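Local atomic coordinates of acyl-CoA dehydrogenase (Slackia heliotrinireducens, PDB entry 4RM7), a protein that belongs to the acyl-CoA dehydrogenase family, pairing helical N- and C-terminal domains with a beta-rich middle domain, in an assembly of four chains. Residues I60-R63 / T67-L70; E292-N297 / A330-S335; E24-P29 / P42-K47; N162-P167 / A199-K204. All coordinates share one frame; numbering follows the deposited sequence.

Contact 1 (I60-R63 / T67-L70); sequences IHRR and TYDL
Arg62 lays its aliphatic stem across one face of the Tyr68 ring: CG of Arg62 stands 3.8 Å from the Tyr68 ring centroid and 13° off the ring normal, a CH-pi contact over the centre. The chain runs extended as far as NE and turns there, bringing Arg62 CZ to 3.7 Å from Tyr68 CE2. The two planes are inclined by 49°, which excludes a parallel stack. At its rim the phenol meets backbone, with Tyr68 CE1 3.5 Å from Ile60 C. A second, ionic grip joins Arg63 to Asp69 side-on. Arg63 NE donates to the syn lone pair of Asp69 OD2 at 2.7 Å, while Arg63 NH2 donates to Asp69 OD1 at 2.8 Å with an N-H...O angle of 165°. The two bonds keep carboxylate and guanidinium close to a common plane, though NH2 meets OD1 from out of the carboxylate plane, and the bend at chi3 of Arg63 turns its end towards Asp69. Asp69 OD2 also accepts from Gly58 N. Both segments belong to the loop between helices 43-50 and 70-84. Glu101 of helix 90-103 takes Arg62 NE and Tyr68 OH, Arg66 O takes Arg62 NH2, and Ile60 packs on Leu94 of helix 90-103 and Tyr116 of helix 106-119.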
loop_
_atom_site.group_PDB
_atom_site.type_symbol
_atom_site.label_atom_id
_atom_site.label_comp_id
_atom_site.label_asym_id
_atom_site.label_seq_id
_atom_site.Cartn_x
_atom_site.Cartn_y
_atom_site.Cartn_z
ATOM N N ILE A 60 27.254 -25.046 13.375
ATOM C CA ILE A 60 27.275 -26.243 12.539
ATOM C C ILE A 60 27.298 -27.532 13.376
ATOM O O ILE A 60 27.464 -28.615 12.835
ATOM C CB ILE A 60 28.484 -26.251 11.564
ATOM C CG1 ILE A 60 29.803 -26.269 12.317
ATOM C CG2 ILE A 60 28.449 -25.052 10.638
ATOM C CD1 ILE A 60 30.982 -26.488 11.399
ATOM N N HIS A 61 27.130 -27.410 14.690
ATOM C CA HIS A 61 27.064 -28.565 15.581
ATOM C C HIS A 61 26.084 -28.258 16.704
ATOM O O HIS A 61 25.764 -27.098 16.924
ATOM C CB HIS A 61 28.452 -28.915 16.139
ATOM C CG HIS A 61 28.863 -28.118 17.348
ATOM N ND1 HIS A 61 29.159 -26.772 17.296
ATOM C CD2 HIS A 61 29.074 -28.498 18.633
ATOM C CE1 HIS A 61 29.516 -26.353 18.500
ATOM N NE2 HIS A 61 29.471 -27.379 19.328
ATOM N N ARG A 62 25.586 -29.279 17.400
ATOM C CA ARG A 62 24.648 -29.046 18.497
ATOM C C ARG A 62 25.401 -28.891 19.808
ATOM O O ARG A 62 25.635 -29.866 20.515
ATOM C CB ARG A 62 23.630 -30.183 18.615
ATOM C CG ARG A 62 22.709 -30.374 17.405
ATOM C CD ARG A 62 21.978 -31.724 17.470
ATOM N NE ARG A 62 21.411 -32.086 16.171
ATOM C CZ ARG A 62 20.148 -31.863 15.799
ATOM N NH1 ARG A 62 19.739 -32.224 14.576
ATOM N NH2 ARG A 62 19.290 -31.283 16.642
ATOM N N ARG A 63 25.778 -27.658 20.124
ATOM C CA ARG A 63 26.482 -27.348 21.359
ATOM C C ARG A 63 25.873 -28.023 22.584
ATOM O O ARG A 63 26.580 -28.697 23.338
ATOM C CB ARG A 63 26.509 -25.843 21.571
ATOM C CG ARG A 63 26.975 -25.414 22.939
ATOM C CD ARG A 63 26.658 -23.951 23.141
ATOM N NE ARG A 63 25.226 -23.754 23.019
ATOM C CZ ARG A 63 24.385 -23.852 24.040
ATOM N NH1 ARG A 63 24.855 -24.111 25.251
ATOM N NH2 ARG A 63 23.084 -23.674 23.858
ATOM N N THR A 67 19.902 -29.388 20.379
ATOM C CA THR A 67 19.551 -28.524 19.260
ATOM C C THR A 67 20.706 -27.610 18.855
ATOM O O THR A 67 21.664 -27.425 19.609
ATOM C CB THR A 67 18.341 -27.644 19.606
ATOM O OG1 THR A 67 18.740 -26.667 20.573
ATOM C CG2 THR A 67 17.215 -28.483 20.185
ATOM N N TYR A 68 20.607 -27.035 17.663
ATOM C CA TYR A 68 21.493 -25.951 17.285
ATOM C C TYR A 68 21.106 -24.660 18.032
ATOM O O TYR A 68 20.053 -24.582 18.678
ATOM C CB TYR A 68 21.457 -25.748 15.775
ATOM C CG TYR A 68 22.018 -26.932 15.028
ATOM C CD1 TYR A 68 23.372 -26.996 14.712
ATOM C CD2 TYR A 68 21.207 -28.008 14.664
ATOM C CE1 TYR A 68 23.898 -28.085 14.044
ATOM C CE2 TYR A 68 21.730 -29.103 13.993
ATOM C CZ TYR A 68 23.077 -29.133 13.693
ATOM O OH TYR A 68 23.616 -30.206 13.032
ATOM N N ASP A 69 21.973 -23.657 17.967
ATOM C CA ASP A 69 21.669 -22.357 18.544
ATOM C C ASP A 69 21.161 -21.440 17.428
ATOM O O ASP A 69 21.957 -20.812 16.709
ATOM C CB ASP A 69 22.901 -21.759 19.224
ATOM C CG ASP A 69 23.372 -22.573 20.434
ATOM O OD1 ASP A 69 22.528 -23.206 21.118
ATOM O OD2 ASP A 69 24.597 -22.570 20.712
ATOM N N LEU A 70 19.837 -21.370 17.289
ATOM C CA LEU A 70 19.203 -20.730 16.131
ATOM C C LEU A 70 19.464 -19.214 16.010
ATOM O O LEU A 70 19.731 -18.721 14.918
ATOM C CB LEU A 70 17.693 -20.986 16.154
ATOM C CG LEU A 70 16.958 -20.627 14.864
ATOM C CD1 LEU A 70 17.535 -21.349 13.679
ATOM C CD2 LEU A 70 15.524 -20.985 14.977
#

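Contact 2 (E292-N297 / A330-S335); sequences EVKLTN and ATEVAS
Lys294 and Glu332 form the ionic part of this contact. Lys294 NZ donates to Glu332 OE1 at 2.6 Å, a salt bridge between two helices whose nearest CA atoms, those of Lys294 and Val333, are 7.4 Å apart. The ammonium meets OE1 on its anti side, 25° out of the carboxylate plane, and the glutamate runs roughly perpendicular to the lysine. Lys294 spans the gap because it is extended beyond CG, with chi2 to chi4 all near 180°; Glu332 is likewise extended, and the ammonium comes in across its chain, with Lys294 NZ also 3.6 Å from Glu332 CB. The apolar part lies along the lysine stem, from CB to CD. Val333 CG2 touches Lys294 CB at 3.9 Å and lies 4.2 Å from Lys294 CD, valine and lysine pointing past one another. Val333 also packs on Met291 and Met298 of helix 282-311, and Leu295 faces Gln258 and Met261 of helix 234-270. On other sides, Glu292 OE1 bonds Tyr384 OH of a second subunit and Ser335 O takes Arg360 NH2 of a third. Successive helices 282-311 and 316-341, running roughly antiparallel, are a hairpin of the kind that builds the helical bundle of acyl-CoA dehydrogenase C-terminal domains.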
loop_
_atom_site.group_PDB
_atom_site.type_symbol
_atom_site.label_atom_id
_atom_site.label_comp_id
_atom_site.label_asym_id
_atom_site.label_seq_id
_atom_site.Cartn_x
_atom_site.Cartn_y
_atom_site.Cartn_z
ATOM N N GLU A 292 14.051 2.083 7.005
ATOM C CA GLU A 292 14.585 1.723 8.299
ATOM C C GLU A 292 13.476 1.137 9.197
ATOM O O GLU A 292 13.749 0.271 10.032
ATOM C CB GLU A 292 15.258 2.925 8.960
ATOM C CG GLU A 292 16.141 2.543 10.167
ATOM C CD GLU A 292 17.316 1.604 9.799
ATOM O OE1 GLU A 292 17.810 1.677 8.668
ATOM O OE2 GLU A 292 17.763 0.797 10.639
ATOM N N VAL A 293 12.234 1.587 9.024
ATOM C CA VAL A 293 11.123 1.005 9.774
ATOM C C VAL A 293 10.935 -0.460 9.380
ATOM O O VAL A 293 10.774 -1.340 10.235
ATOM C CB VAL A 293 9.801 1.731 9.534
ATOM C CG1 VAL A 293 8.654 0.867 10.017
ATOM C CG2 VAL A 293 9.777 3.076 10.227
ATOM N N LYS A 294 10.961 -0.722 8.080
ATOM C CA LYS A 294 10.799 -2.090 7.620
ATOM C C LYS A 294 11.947 -2.975 8.109
ATOM O O LYS A 294 11.703 -4.098 8.549
ATOM C CB LYS A 294 10.673 -2.134 6.097
ATOM C CG LYS A 294 9.340 -1.552 5.644
ATOM C CD LYS A 294 9.210 -1.538 4.157
ATOM C CE LYS A 294 7.976 -0.768 3.752
ATOM N NZ LYS A 294 7.856 -0.674 2.268
ATOM N N LEU A 295 13.181 -2.468 8.069
ATOM C CA LEU A 295 14.325 -3.255 8.534
ATOM C C LEU A 295 14.182 -3.551 10.024
ATOM O O LEU A 295 14.471 -4.665 10.475
ATOM C CB LEU A 295 15.641 -2.530 8.295
ATOM C CG LEU A 295 16.166 -2.395 6.883
ATOM C CD1 LEU A 295 17.372 -1.460 6.875
ATOM C CD2 LEU A 295 16.527 -3.791 6.385
ATOM N N THR A 296 13.741 -2.546 10.780
ATOM C CA THR A 296 13.521 -2.707 12.219
ATOM C C THR A 296 12.514 -3.827 12.476
ATOM O O THR A 296 12.752 -4.707 13.295
ATOM C CB THR A 296 13.021 -1.401 12.875
ATOM O OG1 THR A 296 13.874 -0.317 12.488
ATOM C CG2 THR A 296 13.044 -1.517 14.404
ATOM N N ASN A 297 11.399 -3.792 11.762
ATOM C CA ASN A 297 10.354 -4.796 11.911
ATOM C C ASN A 297 10.840 -6.207 11.519
ATOM O O ASN A 297 10.661 -7.160 12.264
ATOM C CB ASN A 297 9.111 -4.389 11.090
ATOM C CG ASN A 297 8.333 -3.226 11.722
ATOM O OD1 ASN A 297 8.491 -2.927 12.906
ATOM N ND2 ASN A 297 7.470 -2.588 10.934
ATOM N N ALA A 330 11.438 -7.064 2.474
ATOM C CA ALA A 330 12.803 -6.994 1.979
ATOM C C ALA A 330 12.830 -6.522 0.515
ATOM O O ALA A 330 13.682 -5.707 0.132
ATOM C CB ALA A 330 13.487 -8.325 2.121
ATOM N N THR A 331 11.888 -7.019 -0.286
ATOM C CA THR A 331 11.829 -6.667 -1.700
ATOM C C THR A 331 11.533 -5.180 -1.862
ATOM O O THR A 331 12.094 -4.528 -2.728
ATOM C CB THR A 331 10.774 -7.503 -2.459
ATOM O OG1 THR A 331 11.053 -8.890 -2.271
ATOM C CG2 THR A 331 10.825 -7.215 -3.947
ATOM N N GLU A 332 10.672 -4.649 -1.007
ATOM C CA GLU A 332 10.291 -3.238 -1.074
ATOM C C GLU A 332 11.469 -2.325 -0.703
ATOM O O GLU A 332 11.699 -1.287 -1.356
ATOM C CB GLU A 332 9.079 -2.973 -0.170
ATOM C CG GLU A 332 7.849 -3.762 -0.596
ATOM C CD GLU A 332 6.640 -3.585 0.318
ATOM O OE1 GLU A 332 6.755 -2.903 1.366
ATOM O OE2 GLU A 332 5.569 -4.131 -0.033
ATOM N N VAL A 333 12.221 -2.717 0.331
ATOM C CA VAL A 333 13.427 -1.986 0.684
ATOM C C VAL A 333 14.435 -1.969 -0.476
ATOM O O VAL A 333 14.965 -0.910 -0.860
ATOM C CB VAL A 333 14.087 -2.573 1.939
ATOM C CG1 VAL A 333 15.445 -1.897 2.210
ATOM C CG2 VAL A 333 13.182 -2.366 3.110
ATOM N N ALA A 334 14.706 -3.137 -1.035
ATOM C CA ALA A 334 15.652 -3.205 -2.135
ATOM C C ALA A 334 15.175 -2.352 -3.327
ATOM O O ALA A 334 15.960 -1.629 -3.939
ATOM C CB ALA A 334 15.859 -4.641 -2.543
ATOM N N SER A 335 13.881 -2.414 -3.627
ATOM C CA SER A 335 13.307 -1.613 -4.703
ATOM C C SER A 335 13.434 -0.099 -4.451
ATOM O O SER A 335 13.777 0.664 -5.372
ATOM C CB SER A 335 11.840 -1.980 -4.912
ATOM O OG SER A 335 11.321 -1.295 -6.044
#

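Contact 3 (E24-P29 / P42-K47); sequences EKYFTP and PDEVVK
Tyr26 presents its ring edge to Glu44 and its CD1 side to Val45, so one ring serves two neighbours. Glu44 OE2 lies at the edge, near the ring plane, 3.4 Å from Tyr26 OH; the hydrogen bond from the phenol is accordingly weak. The same oxygen is 3.6 Å from Tyr26 CE1, so the carboxylate sits beside the corner between ring and hydroxyl. Ring and carboxylate planes stand 89° apart, practically perpendicular, and the glutamate chain likewise comes in square to the long axis of the tyrosine. Glu44 reaches this corner by an extended chain, with its CG opposite the backbone N (chi1 -180°).

Val45 works as a fork between two aromatic residues. Its CG2 meets Tyr26 CD1 at 3.7 Å, and its CG1 lies 4.1 Å from Phe27 CZ, a looser touch. Both rings are approached obliquely by these methyls. The chi1 of Val45, 173°, sets CG1 anti to the backbone N and CG2 anti to the carbonyl carbon, directing one methyl to each neighbour. Phe27 follows the end of helix 10-26 as the centre of an inverse gamma turn, closed by a weak bond from Thr28 N to Tyr26 O at 2.9 Å.

Helix 10-26 thus packs its C-terminal end against the start of helix 43-50. Tyr22, whose ring meets that of Tyr26, bonds Val45 O through its OH, and the intervening helix 29-38 contributes Trp35 against Val45 and Ile32 against Phe27.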
loop_
_atom_site.group_PDB
_atom_site.type_symbol
_atom_site.label_atom_id
_atom_site.label_comp_id
_atom_site.label_asym_id
_atom_site.label_seq_id
_atom_site.Cartn_x
_atom_site.Cartn_y
_atom_site.Cartn_z
ATOM N N GLU A 24 34.331 -10.076 5.217
ATOM C CA GLU A 24 35.048 -8.971 4.637
ATOM C C GLU A 24 36.252 -9.457 3.877
ATOM O O GLU A 24 36.624 -8.895 2.864
ATOM C CB GLU A 24 35.440 -7.977 5.708
ATOM C CG GLU A 24 34.371 -6.941 5.951
ATOM C CD GLU A 24 34.647 -6.110 7.170
ATOM O OE1 GLU A 24 35.776 -6.149 7.672
ATOM O OE2 GLU A 24 33.733 -5.418 7.625
ATOM N N LYS A 25 36.892 -10.476 4.413
ATOM C CA LYS A 25 38.054 -11.067 3.789
ATOM C C LYS A 25 37.781 -11.714 2.448
ATOM O O LYS A 25 38.534 -11.523 1.514
ATOM C CB LYS A 25 38.640 -12.099 4.740
ATOM C CG LYS A 25 39.776 -12.934 4.201
ATOM C CD LYS A 25 40.517 -13.563 5.363
ATOM C CE LYS A 25 41.368 -14.738 4.934
ATOM N NZ LYS A 25 42.004 -14.476 3.623
ATOM N N TYR A 26 36.709 -12.480 2.346
ATOM C CA TYR A 26 36.437 -13.190 1.108
ATOM C C TYR A 26 35.436 -12.534 0.182
ATOM O O TYR A 26 35.586 -12.584 -1.019
ATOM C CB TYR A 26 36.000 -14.617 1.398
ATOM C CG TYR A 26 37.095 -15.468 1.973
ATOM C CD1 TYR A 26 38.121 -15.941 1.179
ATOM C CD2 TYR A 26 37.105 -15.796 3.306
ATOM C CE1 TYR A 26 39.125 -16.719 1.706
ATOM C CE2 TYR A 26 38.106 -16.568 3.838
ATOM C CZ TYR A 26 39.111 -17.026 3.034
ATOM O OH TYR A 26 40.100 -17.790 3.578
ATOM N N PHE A 27 34.394 -11.946 0.741
ATOM C CA PHE A 27 33.308 -11.451 -0.075
ATOM C C PHE A 27 33.507 -10.039 -0.566
ATOM O O PHE A 27 32.811 -9.125 -0.170
ATOM C CB PHE A 27 31.988 -11.617 0.651
ATOM C CG PHE A 27 31.688 -13.034 1.004
ATOM C CD1 PHE A 27 31.478 -13.964 0.024
ATOM C CD2 PHE A 27 31.636 -13.434 2.313
ATOM C CE1 PHE A 27 31.210 -15.274 0.340
ATOM C CE2 PHE A 27 31.370 -14.740 2.638
ATOM C CZ PHE A 27 31.158 -15.664 1.650
ATOM N N THR A 28 34.477 -9.887 -1.447
ATOM C CA THR A 28 34.712 -8.651 -2.152
ATOM C C THR A 28 33.761 -8.531 -3.314
ATOM O O THR A 28 33.253 -9.531 -3.807
ATOM C CB THR A 28 36.141 -8.581 -2.688
ATOM O OG1 THR A 28 36.397 -9.723 -3.500
ATOM C CG2 THR A 28 37.116 -8.564 -1.556
ATOM N N PRO A 29 33.552 -7.221 -3.771
ATOM C CA PRO A 29 32.636 -7.154 -4.914
ATOM C C PRO A 29 33.171 -7.944 -6.083
ATOM O O PRO A 29 32.408 -8.620 -6.750
ATOM C CB PRO A 29 32.625 -5.678 -5.282
ATOM C CG PRO A 29 32.891 -4.983 -4.020
ATOM C CD PRO A 29 33.873 -5.889 -3.386
ATOM N N PRO A 42 34.342 -21.007 -4.096
ATOM C CA PRO A 42 35.555 -21.831 -4.169
ATOM C C PRO A 42 35.725 -22.684 -2.925
ATOM O O PRO A 42 35.227 -22.302 -1.860
ATOM C CB PRO A 42 36.696 -20.800 -4.269
ATOM C CG PRO A 42 36.042 -19.482 -4.539
ATOM C CD PRO A 42 34.652 -19.572 -3.977
ATOM N N ASP A 43 36.434 -23.801 -3.061
ATOM C CA ASP A 43 36.677 -24.728 -1.960
ATOM C C ASP A 43 37.233 -24.013 -0.736
ATOM O O ASP A 43 36.843 -24.303 0.393
ATOM C CB ASP A 43 37.656 -25.839 -2.373
ATOM C CG ASP A 43 37.160 -26.673 -3.550
ATOM O OD1 ASP A 43 35.946 -26.685 -3.840
ATOM O OD2 ASP A 43 38.002 -27.346 -4.181
ATOM N N GLU A 44 38.151 -23.085 -0.972
ATOM C CA GLU A 44 38.827 -22.380 0.106
ATOM C C GLU A 44 37.847 -21.569 0.959
ATOM O O GLU A 44 37.943 -21.540 2.185
ATOM C CB GLU A 44 39.908 -21.462 -0.458
ATOM C CG GLU A 44 40.646 -20.702 0.616
ATOM C CD GLU A 44 41.323 -19.453 0.091
ATOM O OE1 GLU A 44 41.221 -19.191 -1.129
ATOM O OE2 GLU A 44 41.946 -18.731 0.902
ATOM N N VAL A 45 36.900 -20.918 0.296
ATOM C CA VAL A 45 35.941 -20.051 0.965
ATOM C C VAL A 45 34.971 -20.882 1.792
ATOM O O VAL A 45 34.640 -20.572 2.938
ATOM C CB VAL A 45 35.165 -19.219 -0.067
ATOM C CG1 VAL A 45 34.034 -18.442 0.604
ATOM C CG2 VAL A 45 36.109 -18.293 -0.817
ATOM N N VAL A 46 34.435 -21.931 1.182
ATOM C CA VAL A 46 33.529 -22.829 1.891
ATOM C C VAL A 46 34.200 -23.583 3.015
ATOM O O VAL A 46 33.602 -23.817 4.048
ATOM C CB VAL A 46 32.787 -23.817 0.986
ATOM C CG1 VAL A 46 32.052 -23.093 -0.122
ATOM C CG2 VAL A 46 33.726 -24.871 0.457
ATOM N N LYS A 47 35.434 -24.006 2.810
ATOM C CA LYS A 47 36.121 -24.673 3.904
ATOM C C LYS A 47 36.380 -23.694 5.052
ATOM O O LYS A 47 36.277 -24.053 6.219
ATOM C CB LYS A 47 37.429 -25.292 3.403
ATOM C CG LYS A 47 38.384 -25.735 4.493
ATOM C CD LYS A 47 37.956 -27.049 5.108
ATOM C CE LYS A 47 39.069 -27.661 5.954
ATOM N NZ LYS A 47 38.494 -28.610 6.954
#

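Contact 4 (N162-P167 / A199-K204); sequences NGEYAP and AYPEQK
Glu164 and Pro201 meet within the mixed beta sheet region of the acyl-CoA dehydrogenase middle domain, where the turn joining strands 151-161 and 168-175 lies against strand 197-202. No hydrogen bond links the two segments; the evidence is of van der Waals packing. Where side chain meets backbone, the methyl of Ala199 points at the turn, its CB 3.8 Å from Glu164 CA and 4.1 Å from Gly163 O. The nearest CA atoms, those of Glu164 and Ala199, are 5.2 Å apart, a close approach probably allowed by the small residues Gly163 and Ala199. The turn is held in shape by its own bond from Ala166 N to Asn162 O at 3.0 Å, and Glu164 O accepts from Arg192 NH1. The strand, for its part, pairs with strand 212-221 through Tyr200 with Thr214. Where side chain meets side chain, Glu164 is extended, with CG anti to the backbone N (chi1 -170°) and chi2 at -180°, which brings its carboxylate over to the proline ring at a slant. Pro201 offers its CB and CG to the acid, with Glu164 CD 3.8 Å from Pro201 CB; the nearest atom to the ring is Glu164 OE1, 3.2 Å from Pro201 CB.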
loop_
_atom_site.group_PDB
_atom_site.type_symbol
_atom_site.label_atom_id
_atom_site.label_comp_id
_atom_site.label_asym_id
_atom_site.label_seq_id
_atom_site.Cartn_x
_atom_site.Cartn_y
_atom_site.Cartn_z
ATOM N N ASN A 162 21.066 -27.687 -6.237
ATOM C CA ASN A 162 22.174 -28.473 -6.795
ATOM C C ASN A 162 21.763 -29.873 -7.249
ATOM O O ASN A 162 22.570 -30.810 -7.250
ATOM C CB ASN A 162 23.340 -28.571 -5.812
ATOM C CG ASN A 162 24.648 -28.992 -6.502
ATOM O OD1 ASN A 162 24.869 -28.703 -7.690
ATOM N ND2 ASN A 162 25.503 -29.700 -5.766
ATOM N N GLY A 163 20.510 -30.007 -7.671
ATOM C CA GLY A 163 20.003 -31.289 -8.123
ATOM C C GLY A 163 20.764 -31.852 -9.301
ATOM O O GLY A 163 20.922 -33.055 -9.427
ATOM N N GLU A 164 21.258 -30.962 -10.147
ATOM C CA GLU A 164 21.893 -31.338 -11.398
ATOM C C GLU A 164 23.211 -32.073 -11.229
ATOM O O GLU A 164 23.541 -32.943 -12.030
ATOM C CB GLU A 164 22.118 -30.092 -12.241
ATOM C CG GLU A 164 22.547 -30.373 -13.650
ATOM C CD GLU A 164 22.766 -29.099 -14.435
ATOM O OE1 GLU A 164 22.428 -28.013 -13.914
ATOM O OE2 GLU A 164 23.287 -29.183 -15.566
ATOM N N TYR A 165 23.972 -31.727 -10.198
ATOM C CA TYR A 165 25.322 -32.271 -10.072
ATOM C C TYR A 165 25.609 -32.973 -8.752
ATOM O O TYR A 165 26.631 -33.631 -8.626
ATOM C CB TYR A 165 26.349 -31.159 -10.285
ATOM C CG TYR A 165 26.391 -30.652 -11.707
ATOM C CD1 TYR A 165 26.793 -31.487 -12.747
ATOM C CD2 TYR A 165 26.036 -29.344 -12.016
ATOM C CE1 TYR A 165 26.837 -31.040 -14.057
ATOM C CE2 TYR A 165 26.083 -28.880 -13.330
ATOM C CZ TYR A 165 26.484 -29.737 -14.347
ATOM O OH TYR A 165 26.534 -29.297 -15.659
ATOM N N ALA A 166 24.723 -32.838 -7.772
ATOM C CA ALA A 166 24.925 -33.498 -6.487
ATOM C C ALA A 166 25.131 -35.002 -6.671
ATOM O O ALA A 166 24.425 -35.635 -7.455
ATOM C CB ALA A 166 23.758 -33.251 -5.576
ATOM N N PRO A 167 26.113 -35.566 -5.955
ATOM C CA PRO A 167 26.452 -36.991 -5.988
ATOM C C PRO A 167 25.302 -37.889 -5.550
ATOM O O PRO A 167 25.208 -39.028 -5.978
ATOM C CB PRO A 167 27.615 -37.094 -5.002
ATOM C CG PRO A 167 28.228 -35.757 -5.011
ATOM C CD PRO A 167 27.107 -34.786 -5.202
ATOM N N ALA A 199 17.917 -34.993 -14.482
ATOM C CA ALA A 199 17.907 -33.657 -13.907
ATOM C C ALA A 199 17.743 -32.579 -14.975
ATOM O O ALA A 199 18.375 -32.608 -16.027
ATOM C CB ALA A 199 19.156 -33.421 -13.097
ATOM N N TYR A 200 16.872 -31.623 -14.694
ATOM C CA TYR A 200 16.626 -30.534 -15.609
ATOM C C TYR A 200 16.874 -29.210 -14.889
ATOM O O TYR A 200 16.072 -28.782 -14.059
ATOM C CB TYR A 200 15.207 -30.617 -16.150
ATOM C CG TYR A 200 14.902 -31.929 -16.837
ATOM C CD1 TYR A 200 15.187 -32.104 -18.178
ATOM C CD2 TYR A 200 14.328 -32.993 -16.144
ATOM C CE1 TYR A 200 14.912 -33.292 -18.821
ATOM C CE2 TYR A 200 14.051 -34.195 -16.779
ATOM C CZ TYR A 200 14.341 -34.331 -18.123
ATOM O OH TYR A 200 14.082 -35.507 -18.792
ATOM N N PRO A 201 18.012 -28.573 -15.191
ATOM C CA PRO A 201 18.407 -27.304 -14.579
ATOM C C PRO A 201 17.379 -26.228 -14.827
ATOM O O PRO A 201 16.905 -26.127 -15.945
ATOM C CB PRO A 201 19.731 -26.966 -15.281
ATOM C CG PRO A 201 19.730 -27.775 -16.535
ATOM C CD PRO A 201 18.999 -29.038 -16.181
ATOM N N GLU A 202 17.032 -25.458 -13.801
ATOM C CA GLU A 202 16.111 -24.335 -13.957
ATOM C C GLU A 202 16.827 -23.022 -13.663
ATOM O O GLU A 202 17.155 -22.739 -12.516
ATOM C CB GLU A 202 14.906 -24.484 -13.025
ATOM C CG GLU A 202 14.149 -25.802 -13.131
ATOM C CD GLU A 202 13.309 -25.923 -14.408
ATOM O OE1 GLU A 202 13.200 -24.928 -15.163
ATOM O OE2 GLU A 202 12.756 -27.022 -14.650
ATOM N N GLN A 203 17.078 -22.216 -14.684
ATOM C CA GLN A 203 17.735 -20.928 -14.444
ATOM C C GLN A 203 16.759 -19.873 -13.892
ATOM O O GLN A 203 15.816 -19.473 -14.565
ATOM C CB GLN A 203 18.405 -20.419 -15.726
ATOM C CG GLN A 203 17.550 -20.573 -16.977
ATOM C CD GLN A 203 18.036 -19.704 -18.127
ATOM O OE1 GLN A 203 19.125 -19.129 -18.067
ATOM N NE2 GLN A 203 17.223 -19.598 -19.177
ATOM N N LYS A 204 16.989 -19.398 -12.680
ATOM C CA LYS A 204 16.124 -18.389 -12.099
ATOM C C LYS A 204 16.681 -17.003 -12.329
ATOM O O LYS A 204 17.833 -16.867 -12.650
ATOM C CB LYS A 204 15.960 -18.623 -10.616
ATOM C CG LYS A 204 15.950 -20.065 -10.207
ATOM C CD LYS A 204 17.175 -20.362 -9.378
ATOM C CE LYS A 204 16.944 -20.088 -7.915
ATOM N NZ LYS A 204 18.091 -20.611 -7.142
#

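The contacts follow one another along the chain in the order 3, 1, 4, 2, each closing before the next opens, and none touches another. Contacts 3 and 1 both belong to the N-terminal domain family, with nearest atoms about 8 Å apart, the closest approach of any pair; their centres are about 23 Å apart, as are those of contacts 3 and 4. Contact 4 represents the sheet of the middle domain, its nearest atoms about 11 Å from contact 3. Contact 2, in the C-terminal helices, has its centre 31 Å from that of contact 4. Contacts 1 and 2 each include a salt bridge, whereas contacts 3 and 4 rest mainly on packing. Other subunits reach contacts 2 and 4 but not 1 and 3.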